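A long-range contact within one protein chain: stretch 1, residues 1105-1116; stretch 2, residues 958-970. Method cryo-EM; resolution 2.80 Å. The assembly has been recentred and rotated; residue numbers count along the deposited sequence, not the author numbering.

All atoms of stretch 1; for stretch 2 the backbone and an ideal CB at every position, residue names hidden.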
# COMPACT_ATOMS: atom_id res chain seq x y z
N THR A 1105 21.99 9.28 40.83
CA THR A 1105 22.78 10.17 40.00
C THR A 1105 22.95 9.64 38.58
O THR A 1105 23.19 10.43 37.66
CB THR A 1105 24.15 10.41 40.64
OG1 THR A 1105 24.85 9.17 40.73
CG2 THR A 1105 23.99 11.00 42.03
N LEU A 1106 22.82 8.33 38.39
CA LEU A 1106 22.92 7.73 37.07
C LEU A 1106 21.60 7.75 36.31
O LEU A 1106 21.56 7.26 35.17
CB LEU A 1106 23.41 6.28 37.19
CG LEU A 1106 24.90 5.94 37.31
CD1 LEU A 1106 25.67 6.49 36.13
CD2 LEU A 1106 25.52 6.37 38.63
N LEU A 1107 20.53 8.15 37.00
CA LEU A 1107 19.17 8.16 36.44
C LEU A 1107 18.94 9.10 35.26
O LEU A 1107 18.32 8.72 34.28
CB LEU A 1107 18.16 8.47 37.55
CG LEU A 1107 16.72 8.01 37.31
CD1 LEU A 1107 16.19 8.58 36.00
CD2 LEU A 1107 16.64 6.50 37.31
N ASN A 1108 19.45 10.32 35.37
CA ASN A 1108 19.36 11.26 34.25
C ASN A 1108 20.14 10.75 33.04
O ASN A 1108 19.74 10.99 31.90
CB ASN A 1108 19.87 12.63 34.68
CG ASN A 1108 18.93 13.32 35.65
OD1 ASN A 1108 17.71 13.29 35.48
ND2 ASN A 1108 19.49 13.93 36.69
N ASP A 1109 21.24 10.02 33.28
CA ASP A 1109 21.93 9.34 32.19
C ASP A 1109 21.07 8.26 31.57
O ASP A 1109 21.15 8.04 30.35
CB ASP A 1109 23.25 8.74 32.69
CG ASP A 1109 24.28 9.79 33.01
OD1 ASP A 1109 24.28 10.85 32.35
OD2 ASP A 1109 25.09 9.56 33.94
N PHE A 1110 20.24 7.58 32.37
CA PHE A 1110 19.26 6.65 31.83
C PHE A 1110 18.26 7.37 30.94
O PHE A 1110 17.93 6.88 29.85
CB PHE A 1110 18.54 5.92 32.96
CG PHE A 1110 17.43 5.01 32.48
CD1 PHE A 1110 17.71 3.80 31.89
CD2 PHE A 1110 16.10 5.39 32.62
CE1 PHE A 1110 16.70 2.97 31.46
CE2 PHE A 1110 15.08 4.56 32.18
CZ PHE A 1110 15.38 3.35 31.60
N PHE A 1111 17.79 8.54 31.36
CA PHE A 1111 16.86 9.31 30.54
C PHE A 1111 17.48 9.79 29.23
O PHE A 1111 16.80 9.82 28.20
CB PHE A 1111 16.34 10.50 31.34
CG PHE A 1111 15.38 10.12 32.41
CD1 PHE A 1111 14.63 8.96 32.30
CD2 PHE A 1111 15.25 10.89 33.55
CE1 PHE A 1111 13.76 8.60 33.29
CE2 PHE A 1111 14.38 10.53 34.55
CZ PHE A 1111 13.63 9.38 34.42
N VAL A 1112 18.76 10.16 29.25
CA VAL A 1112 19.42 10.58 28.02
C VAL A 1112 19.70 9.38 27.11
O VAL A 1112 19.58 9.49 25.89
CB VAL A 1112 20.70 11.38 28.36
CG1 VAL A 1112 21.46 11.79 27.10
CG2 VAL A 1112 20.34 12.63 29.14
N ALA A 1113 20.03 8.22 27.68
CA ALA A 1113 20.31 7.04 26.87
C ALA A 1113 19.04 6.49 26.23
O ALA A 1113 19.07 6.04 25.08
CB ALA A 1113 20.99 5.97 27.71
N ILE A 1114 17.91 6.53 26.94
CA ILE A 1114 16.63 6.18 26.32
C ILE A 1114 16.17 7.31 25.39
O ILE A 1114 15.45 7.04 24.42
CB ILE A 1114 15.60 5.85 27.41
CG1 ILE A 1114 16.13 4.76 28.32
CG2 ILE A 1114 14.28 5.34 26.85
CD1 ILE A 1114 16.54 3.54 27.62
N SER A 1115 16.64 8.54 25.65
CA SER A 1115 16.35 9.75 24.86
C SER A 1115 14.86 10.05 24.81
O SER A 1115 14.35 10.54 23.80
CB SER A 1115 16.93 9.68 23.45
OG SER A 1115 16.19 8.79 22.65
N ALA A 1116 14.15 9.77 25.89
CA ALA A 1116 12.74 10.13 25.98
C ALA A 1116 12.61 11.61 26.32
O ALA A 1116 13.50 12.23 26.90
CB ALA A 1116 12.04 9.27 27.03
N UNK A 958 30.22 2.45 32.14
CA UNK A 958 31.44 2.54 32.93
C UNK A 958 31.16 2.61 34.44
O UNK A 958 32.02 2.21 35.24
CB UNK A 958 32.24 3.77 32.49
N UNK A 959 29.96 3.03 34.85
CA UNK A 959 29.60 3.02 36.26
C UNK A 959 29.03 1.68 36.72
O UNK A 959 28.58 1.58 37.87
CB UNK A 959 28.59 4.13 36.54
N UNK A 960 29.05 0.66 35.88
CA UNK A 960 28.60 -0.66 36.25
C UNK A 960 27.13 -0.94 36.08
O UNK A 960 26.59 -1.77 36.82
CB UNK A 960 28.97 -0.91 37.71
N UNK A 961 26.45 -0.27 35.15
CA UNK A 961 25.03 -0.52 34.87
C UNK A 961 24.87 -0.58 33.35
O UNK A 961 24.53 0.42 32.72
CB UNK A 961 24.13 0.56 35.48
N UNK A 962 25.08 -1.76 32.79
CA UNK A 962 25.02 -1.93 31.34
C UNK A 962 23.58 -2.03 30.87
O UNK A 962 22.76 -2.71 31.49
CB UNK A 962 25.80 -3.17 30.91
N UNK A 963 23.28 -1.34 29.77
CA UNK A 963 21.99 -1.44 29.13
C UNK A 963 22.10 -2.30 27.88
O UNK A 963 23.13 -2.31 27.21
CB UNK A 963 21.45 -0.05 28.79
N UNK A 964 21.04 -3.04 27.59
CA UNK A 964 21.00 -3.81 26.36
C UNK A 964 20.80 -2.89 25.16
O UNK A 964 20.20 -1.82 25.27
CB UNK A 964 19.89 -4.86 26.42
N UNK A 965 21.32 -3.32 24.01
CA UNK A 965 21.40 -2.43 22.85
C UNK A 965 20.06 -2.24 22.15
O UNK A 965 19.94 -1.31 21.34
CB UNK A 965 22.42 -2.97 21.85
N UNK A 966 19.07 -3.08 22.43
CA UNK A 966 17.74 -2.92 21.84
C UNK A 966 16.88 -1.92 22.59
O UNK A 966 15.71 -1.74 22.24
CB UNK A 966 17.02 -4.27 21.79
N UNK A 967 17.43 -1.28 23.62
CA UNK A 967 16.71 -0.34 24.46
C UNK A 967 17.39 1.02 24.31
O UNK A 967 16.74 2.07 24.42
CB UNK A 967 16.68 -0.80 25.92
N UNK A 968 18.69 1.00 24.00
CA UNK A 968 19.43 2.23 23.75
C UNK A 968 19.04 2.79 22.39
O UNK A 968 19.00 2.05 21.39
CB UNK A 968 20.94 1.99 23.82
N UNK A 969 18.76 4.09 22.34
CA UNK A 969 18.21 4.71 21.14
C UNK A 969 19.28 5.03 20.10
O UNK A 969 18.97 5.06 18.91
CB UNK A 969 17.46 5.99 21.52
N UNK A 970 20.51 5.30 20.53
CA UNK A 970 21.60 5.49 19.58
C UNK A 970 21.92 4.22 18.81
O UNK A 970 22.39 4.29 17.67
CB UNK A 970 22.85 5.98 20.31

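Position 958 lies beyond the reach of stretch 1, with nothing of it within 5.5 Å of the ideal CB, so almost any side chain would be tolerated; the deposited residue is Ile-958, which makes no contact.

At 959 the CA-to-CB bond points toward stretch 1, and the ideal CB sits 3.8 Å from Leu-1106 CD1. Beyond that methyl lies the carboxylate of Asp-1109. An aliphatic residue could pack on the leucine, but a long basic one, lysine or arginine, could pass it and also meet the charge. The residue is Arg-959. Its NH1 comes within 3.4 Å of Leu-1106 CD1 and forms a long salt bridge, 3.7 Å, with Asp-1109 OD2, which approaches the guanidinium at its edge, near its plane.

The backbone decides 960: phi is 88° and psi 27°, and a CB would be jammed against the carbonyl O of the residue before. Glycine is called for, and Gly-960 is found.

Position 961 points toward stretch 1 across a gap, with the side chain of Leu-1106 on the far side; many medium-sized or large side chains would fit. His-961 occupies it, and the nearest approach of its side chain is CD2, 4.6 Å from Leu-1106 CG. Position 962 is out of reach and sets no requirement; it is Ala-962.

At 963 the CB again points toward the helix, yet no atom there lies within 5.5 Å of it. The gap faces the ring of Phe-1110 and the methyl of Ala-1113, an apolar surface suited to leucine, isoleucine or methionine. Leu-963 bridges the gap: CD1 lies 4.0 Å from Ala-1113 CB, and both methyls approach Phe-1110, with CD2 4.3 Å from Phe-1110 CD1 at the ring edge, near its plane.

Positions 964, 965 and 966 are out of reach, and stretch 1 sets no preference there. They are Ser-964, Asn-965 and Asp-966; Ser-964 OG donates a 2.6 Å hydrogen bond to Asp-966 OD1, tying the turn locally.

The CB at 967 points sideways, 4.7 Å from Ile-1114 CD1, so a branched or otherwise aliphatic side chain would suit. Ile-967 places CG2 3.6 Å from Ile-1114 CD1. Although the CA-to-CB bond of Ile-1114 points away, the end of its side chain returns to make this contact.

Position 968 is also sideways, its ideal CB 4.6 Å from Ala-1113 O; a small or medium apolar residue would fit. Val-968 is present, and its CA lies 4.1 Å from Ala-1113 O.

At 969 the backbone N points at the end of the helix, whatever the side chain, and donates a weak but nearly straight hydrogen bond to Ala-1113 O (3.4 Å, 174°). CA-to-CB points toward stretch 1 and the ideal CB is already tight at 3.3 Å from Ser-1115 OG, so a small side chain, or a larger one whose end turns away, would suit. Tyr-969, with chi1 t, carries its ring outward, with CG still 3.2 Å from Ser-1115 OG.

Position 970 makes no contact and constrains little; it is Gly-970.

Stretch 2 958-970: IRGHALSNDIVYG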
# COMPACT_ATOMS: atom_id res chain seq x y z
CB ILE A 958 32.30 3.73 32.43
CG1 ILE A 958 33.74 3.64 32.93
CG2 ILE A 958 31.68 5.06 32.81
CD1 ILE A 958 34.70 4.54 32.20
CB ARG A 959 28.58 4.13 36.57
CG ARG A 959 29.19 5.49 36.96
CD ARG A 959 29.79 6.22 35.77
NE ARG A 959 30.26 7.56 36.11
CZ ARG A 959 29.52 8.67 36.00
NH1 ARG A 959 28.28 8.59 35.55
NH2 ARG A 959 30.04 9.84 36.32
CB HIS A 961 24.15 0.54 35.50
CG HIS A 961 24.19 0.54 36.99
ND1 HIS A 961 23.52 -0.38 37.76
CD2 HIS A 961 24.83 1.36 37.86
CE1 HIS A 961 23.74 -0.13 39.04
NE2 HIS A 961 24.53 0.92 39.13
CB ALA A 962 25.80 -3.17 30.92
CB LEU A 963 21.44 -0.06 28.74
CG LEU A 963 21.15 0.98 29.82
CD1 LEU A 963 20.63 2.24 29.17
CD2 LEU A 963 20.18 0.48 30.87
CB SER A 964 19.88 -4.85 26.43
OG SER A 964 18.62 -4.23 26.46
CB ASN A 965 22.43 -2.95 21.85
CG ASN A 965 23.84 -2.94 22.39
OD1 ASN A 965 24.21 -2.09 23.19
ND2 ASN A 965 24.65 -3.89 21.94
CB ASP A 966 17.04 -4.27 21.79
CG ASP A 966 16.98 -4.97 23.14
OD1 ASP A 966 17.60 -4.48 24.10
OD2 ASP A 966 16.30 -6.01 23.23
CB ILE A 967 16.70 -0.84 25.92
CG1 ILE A 967 16.05 -2.21 25.99
CG2 ILE A 967 15.93 0.05 26.83
CD1 ILE A 967 14.63 -2.24 25.46
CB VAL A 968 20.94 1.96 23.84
CG1 VAL A 968 21.75 3.21 23.53
CG2 VAL A 968 21.29 1.43 25.21
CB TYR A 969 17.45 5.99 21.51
CG TYR A 969 16.81 6.70 20.34
CD1 TYR A 969 15.66 6.21 19.75
CD2 TYR A 969 17.37 7.87 19.83
CE1 TYR A 969 15.07 6.86 18.68
CE2 TYR A 969 16.79 8.53 18.77
CZ TYR A 969 15.64 8.02 18.20
OH TYR A 969 15.06 8.68 17.14
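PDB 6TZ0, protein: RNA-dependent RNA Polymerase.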